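Long-range contact in peroxisomal acyl-CoA oxidase 1A (Solanum lycopersicum, PDB 2FON), which probably catalyses the FAD-dependent oxidation of acyl-CoA in peroxisomal fatty-acid beta-oxidation: residues Leu198-Ala209 / Gly222-His233. Numbering follows the deposited sequence.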
loop_
_atom_site.group_PDB
_atom_site.type_symbol
_atom_site.label_atom_id
_atom_site.label_comp_id
_atom_site.label_asym_id
_atom_site.label_seq_id
_atom_site.Cartn_x
_atom_site.Cartn_y
_atom_site.Cartn_z
ATOM N N LEU B 198 26.140 -6.783 -1.904
ATOM C CA LEU B 198 26.822 -8.003 -2.300
ATOM C C LEU B 198 26.848 -8.116 -3.793
ATOM O O LEU B 198 27.786 -8.612 -4.351
ATOM C CB LEU B 198 26.067 -9.159 -1.683
ATOM C CG LEU B 198 26.314 -10.552 -2.194
ATOM C CD1 LEU B 198 27.631 -11.018 -1.731
ATOM C CD2 LEU B 198 25.141 -11.435 -1.664
ATOM N N GLY B 199 25.782 -7.676 -4.440
ATOM C CA GLY B 199 25.673 -7.712 -5.881
ATOM C C GLY B 199 26.970 -7.406 -6.584
ATOM O O GLY B 199 27.477 -8.253 -7.284
ATOM N N LYS B 200 27.520 -6.211 -6.345
ATOM C CA LYS B 200 28.620 -5.626 -7.143
ATOM C C LYS B 200 29.729 -5.010 -6.299
ATOM O O LYS B 200 30.900 -5.117 -6.634
ATOM C CB LYS B 200 28.065 -4.522 -8.064
ATOM C CG LYS B 200 27.049 -4.990 -9.116
ATOM C CD LYS B 200 27.718 -5.749 -10.236
ATOM C CE LYS B 200 27.014 -7.078 -10.452
ATOM N NZ LYS B 200 27.679 -7.974 -11.475
ATOM N N VAL B 201 29.361 -4.362 -5.205
ATOM C CA VAL B 201 30.321 -3.606 -4.423
ATOM C C VAL B 201 31.180 -4.410 -3.458
ATOM O O VAL B 201 32.363 -4.293 -3.495
ATOM C CB VAL B 201 29.664 -2.518 -3.635
ATOM C CG1 VAL B 201 30.786 -1.541 -3.107
ATOM C CG2 VAL B 201 28.665 -1.786 -4.483
ATOM N N SER B 202 30.591 -5.206 -2.590
ATOM C CA SER B 202 31.334 -5.887 -1.563
ATOM C C SER B 202 32.552 -6.720 -1.971
ATOM O O SER B 202 32.467 -7.579 -2.886
ATOM C CB SER B 202 30.395 -6.846 -0.857
ATOM O OG SER B 202 29.897 -6.263 0.307
ATOM N N THR B 203 33.641 -6.554 -1.199
ATOM C CA THR B 203 34.798 -7.459 -1.245
ATOM C C THR B 203 34.692 -8.651 -0.298
ATOM O O THR B 203 35.294 -9.695 -0.536
ATOM C CB THR B 203 36.128 -6.741 -0.961
ATOM O OG1 THR B 203 36.177 -6.302 0.412
ATOM C CG2 THR B 203 36.345 -5.553 -1.926
ATOM N N HIS B 204 33.943 -8.527 0.786
ATOM C CA HIS B 204 33.840 -9.664 1.720
ATOM C C HIS B 204 32.424 -9.750 2.222
ATOM O O HIS B 204 31.632 -8.772 2.128
ATOM C CB HIS B 204 34.721 -9.471 2.973
ATOM C CG HIS B 204 36.178 -9.363 2.693
ATOM N ND1 HIS B 204 36.717 -8.336 1.950
ATOM C CD2 HIS B 204 37.209 -10.162 3.047
ATOM C CE1 HIS B 204 38.019 -8.519 1.842
ATOM N NE2 HIS B 204 38.345 -9.622 2.496
ATOM N N ALA B 205 32.109 -10.925 2.780
ATOM C CA ALA B 205 30.868 -11.110 3.500
ATOM C C ALA B 205 31.085 -11.929 4.765
ATOM O O ALA B 205 32.001 -12.750 4.808
ATOM C CB ALA B 205 29.908 -11.813 2.606
ATOM N N VAL B 206 30.243 -11.693 5.778
ATOM C CA VAL B 206 29.944 -12.701 6.775
ATOM C C VAL B 206 28.886 -13.526 6.107
ATOM O O VAL B 206 27.859 -12.992 5.707
ATOM C CB VAL B 206 29.355 -12.106 8.021
ATOM C CG1 VAL B 206 28.953 -13.200 8.992
ATOM C CG2 VAL B 206 30.377 -11.150 8.690
ATOM N N VAL B 207 29.178 -14.821 5.930
ATOM C CA VAL B 207 28.296 -15.828 5.328
ATOM C C VAL B 207 27.837 -16.732 6.443
ATOM O O VAL B 207 28.643 -17.418 7.061
ATOM C CB VAL B 207 29.103 -16.696 4.334
ATOM C CG1 VAL B 207 28.318 -17.860 3.805
ATOM C CG2 VAL B 207 29.600 -15.855 3.203
ATOM N N TYR B 208 26.545 -16.716 6.723
ATOM C CA TYR B 208 25.911 -17.756 7.576
ATOM C C TYR B 208 25.768 -19.135 6.871
ATOM O O TYR B 208 25.330 -19.214 5.743
ATOM C CB TYR B 208 24.614 -17.200 8.213
ATOM C CG TYR B 208 25.039 -16.147 9.181
ATOM C CD1 TYR B 208 25.210 -14.813 8.778
ATOM C CD2 TYR B 208 25.443 -16.504 10.469
ATOM C CE1 TYR B 208 25.707 -13.858 9.686
ATOM C CE2 TYR B 208 25.928 -15.580 11.357
ATOM C CZ TYR B 208 26.063 -14.271 10.972
ATOM O OH TYR B 208 26.562 -13.388 11.912
ATOM N N ALA B 209 26.188 -20.197 7.533
ATOM C CA ALA B 209 26.157 -21.552 6.978
ATOM C C ALA B 209 26.139 -22.573 8.106
ATOM O O ALA B 209 26.451 -22.258 9.273
ATOM C CB ALA B 209 27.361 -21.792 6.092
ATOM N N GLY B 222 28.681 -17.883 11.505
ATOM C CA GLY B 222 29.083 -16.781 10.632
ATOM C C GLY B 222 30.497 -17.010 10.176
ATOM O O GLY B 222 31.345 -17.309 10.996
ATOM N N PHE B 223 30.751 -16.870 8.881
ATOM C CA PHE B 223 32.096 -16.986 8.364
ATOM C C PHE B 223 32.472 -15.767 7.559
ATOM O O PHE B 223 31.682 -15.273 6.750
ATOM C CB PHE B 223 32.198 -18.215 7.495
ATOM C CG PHE B 223 31.820 -19.455 8.207
ATOM C CD1 PHE B 223 30.489 -19.735 8.477
ATOM C CD2 PHE B 223 32.791 -20.332 8.652
ATOM C CE1 PHE B 223 30.139 -20.887 9.152
ATOM C CE2 PHE B 223 32.468 -21.492 9.327
ATOM C CZ PHE B 223 31.148 -21.778 9.586
ATOM N N ILE B 224 33.674 -15.267 7.799
ATOM C CA ILE B 224 34.207 -14.178 7.010
ATOM C C ILE B 224 34.857 -14.732 5.750
ATOM O O ILE B 224 35.991 -15.190 5.798
ATOM C CB ILE B 224 35.249 -13.390 7.788
ATOM C CG1 ILE B 224 34.676 -12.925 9.118
ATOM C CG2 ILE B 224 35.744 -12.202 6.958
ATOM C CD1 ILE B 224 35.746 -12.346 10.052
ATOM N N VAL B 225 34.140 -14.652 4.636
ATOM C CA VAL B 225 34.613 -15.103 3.339
ATOM C C VAL B 225 34.871 -13.922 2.397
ATOM O O VAL B 225 33.970 -13.153 2.116
ATOM C CB VAL B 225 33.558 -15.996 2.652
ATOM C CG1 VAL B 225 34.078 -16.512 1.353
ATOM C CG2 VAL B 225 33.081 -17.114 3.550
ATOM N N GLN B 226 36.102 -13.789 1.918
ATOM C CA GLN B 226 36.478 -12.866 0.858
ATOM C C GLN B 226 35.833 -13.280 -0.468
ATOM O O GLN B 226 35.999 -14.430 -0.912
ATOM C CB GLN B 226 38.002 -12.844 0.687
ATOM C CG GLN B 226 38.480 -11.545 0.051
ATOM C CD GLN B 226 39.909 -11.562 -0.461
ATOM O OE1 GLN B 226 40.830 -11.937 0.247
ATOM N NE2 GLN B 226 40.100 -11.097 -1.684
ATOM N N LEU B 227 35.138 -12.347 -1.118
ATOM C CA LEU B 227 34.353 -12.653 -2.331
ATOM C C LEU B 227 35.075 -12.268 -3.599
ATOM O O LEU B 227 34.935 -12.941 -4.629
ATOM C CB LEU B 227 32.996 -11.924 -2.319
ATOM C CG LEU B 227 32.086 -12.262 -1.138
ATOM C CD1 LEU B 227 30.863 -11.490 -1.300
ATOM C CD2 LEU B 227 31.785 -13.831 -0.940
ATOM N N ARG B 228 35.819 -11.172 -3.540
ATOM C CA ARG B 228 36.566 -10.712 -4.716
ATOM C C ARG B 228 37.994 -10.337 -4.410
ATOM O O ARG B 228 38.276 -9.805 -3.319
ATOM C CB ARG B 228 35.934 -9.465 -5.313
ATOM C CG ARG B 228 34.503 -9.608 -5.514
ATOM C CD ARG B 228 34.015 -8.363 -6.067
ATOM N NE ARG B 228 32.586 -8.361 -6.010
ATOM C CZ ARG B 228 31.816 -8.496 -7.053
ATOM N NH1 ARG B 228 32.376 -8.630 -8.264
ATOM N NH2 ARG B 228 30.482 -8.460 -6.853
ATOM N N SER B 229 38.858 -10.558 -5.407
ATOM C CA SER B 229 40.223 -10.077 -5.363
ATOM C C SER B 229 40.321 -8.580 -4.975
ATOM O O SER B 229 39.526 -7.724 -5.439
ATOM C CB SER B 229 40.886 -10.287 -6.700
ATOM O OG SER B 229 41.946 -9.365 -6.820
ATOM N N LEU B 230 41.305 -8.260 -4.147
ATOM C CA LEU B 230 41.455 -6.886 -3.751
ATOM C C LEU B 230 42.143 -6.065 -4.824
ATOM O O LEU B 230 42.130 -4.836 -4.772
ATOM C CB LEU B 230 42.168 -6.773 -2.400
ATOM C CG LEU B 230 41.215 -7.079 -1.242
ATOM C CD1 LEU B 230 41.999 -7.526 -0.031
ATOM C CD2 LEU B 230 40.365 -5.849 -0.935
ATOM N N GLU B 231 42.740 -6.732 -5.810
ATOM C CA GLU B 231 43.475 -6.004 -6.861
ATOM C C GLU B 231 42.542 -5.563 -7.974
ATOM O O GLU B 231 42.628 -4.438 -8.458
ATOM C CB GLU B 231 44.598 -6.846 -7.438
ATOM C CG GLU B 231 45.793 -6.899 -6.541
ATOM C CD GLU B 231 46.719 -5.665 -6.674
ATOM O OE1 GLU B 231 46.372 -4.683 -7.381
ATOM O OE2 GLU B 231 47.819 -5.677 -6.067
ATOM N N ASP B 232 41.644 -6.451 -8.382
ATOM C CA ASP B 232 40.861 -6.162 -9.559
ATOM C C ASP B 232 39.394 -6.427 -9.402
ATOM O O ASP B 232 38.649 -6.236 -10.357
ATOM C CB ASP B 232 41.424 -6.837 -10.825
ATOM C CG ASP B 232 41.465 -8.376 -10.756
ATOM O OD1 ASP B 232 40.674 -9.059 -10.051
ATOM O OD2 ASP B 232 42.315 -8.922 -11.492
ATOM N N HIS B 233 38.974 -6.860 -8.215
ATOM C CA HIS B 233 37.548 -6.901 -7.886
ATOM C C HIS B 233 36.855 -8.020 -8.631
ATOM O O HIS B 233 35.660 -8.194 -8.471
ATOM C CB HIS B 233 36.828 -5.529 -8.101
ATOM C CG HIS B 233 35.611 -5.343 -7.250
ATOM N ND1 HIS B 233 35.669 -5.289 -5.873
ATOM C CD2 HIS B 233 34.296 -5.198 -7.571
ATOM C CE1 HIS B 233 34.448 -5.156 -5.376
ATOM N NE2 HIS B 233 33.596 -5.082 -6.386
#
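A205 and V225, like V207 and F223, form antiparallel hydrogen-bonded pairs, each closed by two N-H...O bonds; the strand axes approach to 4.2 Å, their directions 143° apart. Just past the strand ends, L227 N donates to T203 O (2.7 Å). On the H204 side of the sheet, Q226 lays CG over one imidazole face, 3.1 Å above its plane, while T203 OG1 is hydrogen-bonded to H204 ND1 (2.6 Å) in the ring plane. Further along that side, G222 CA lies over the Y208 ring, 3.9 Å from its centroid, a CH-pi contact; Y208 OH bonds to Q132, and its ring meets FAD-binding Y154. On the other side, V207 CG2 packs against V225 CG2 at 3.7 Å. Strands 204-213 and 216-226 make a beta hairpin of the acyl-CoA dehydrogenase-type middle domain. Beyond it the loops join through R228, whose extended chain brings NE to S202 O (3.2 Å) and lays CD over the H233 ring. An alanine here would probably leave S202 O without this donor and strip the aliphatic CD contact from H233. That histidine, its chi1 of -154° turning CG away from the backbone N, points NE2 at K200 O (2.7 Å); F666 of the second subunit stacks on its ring.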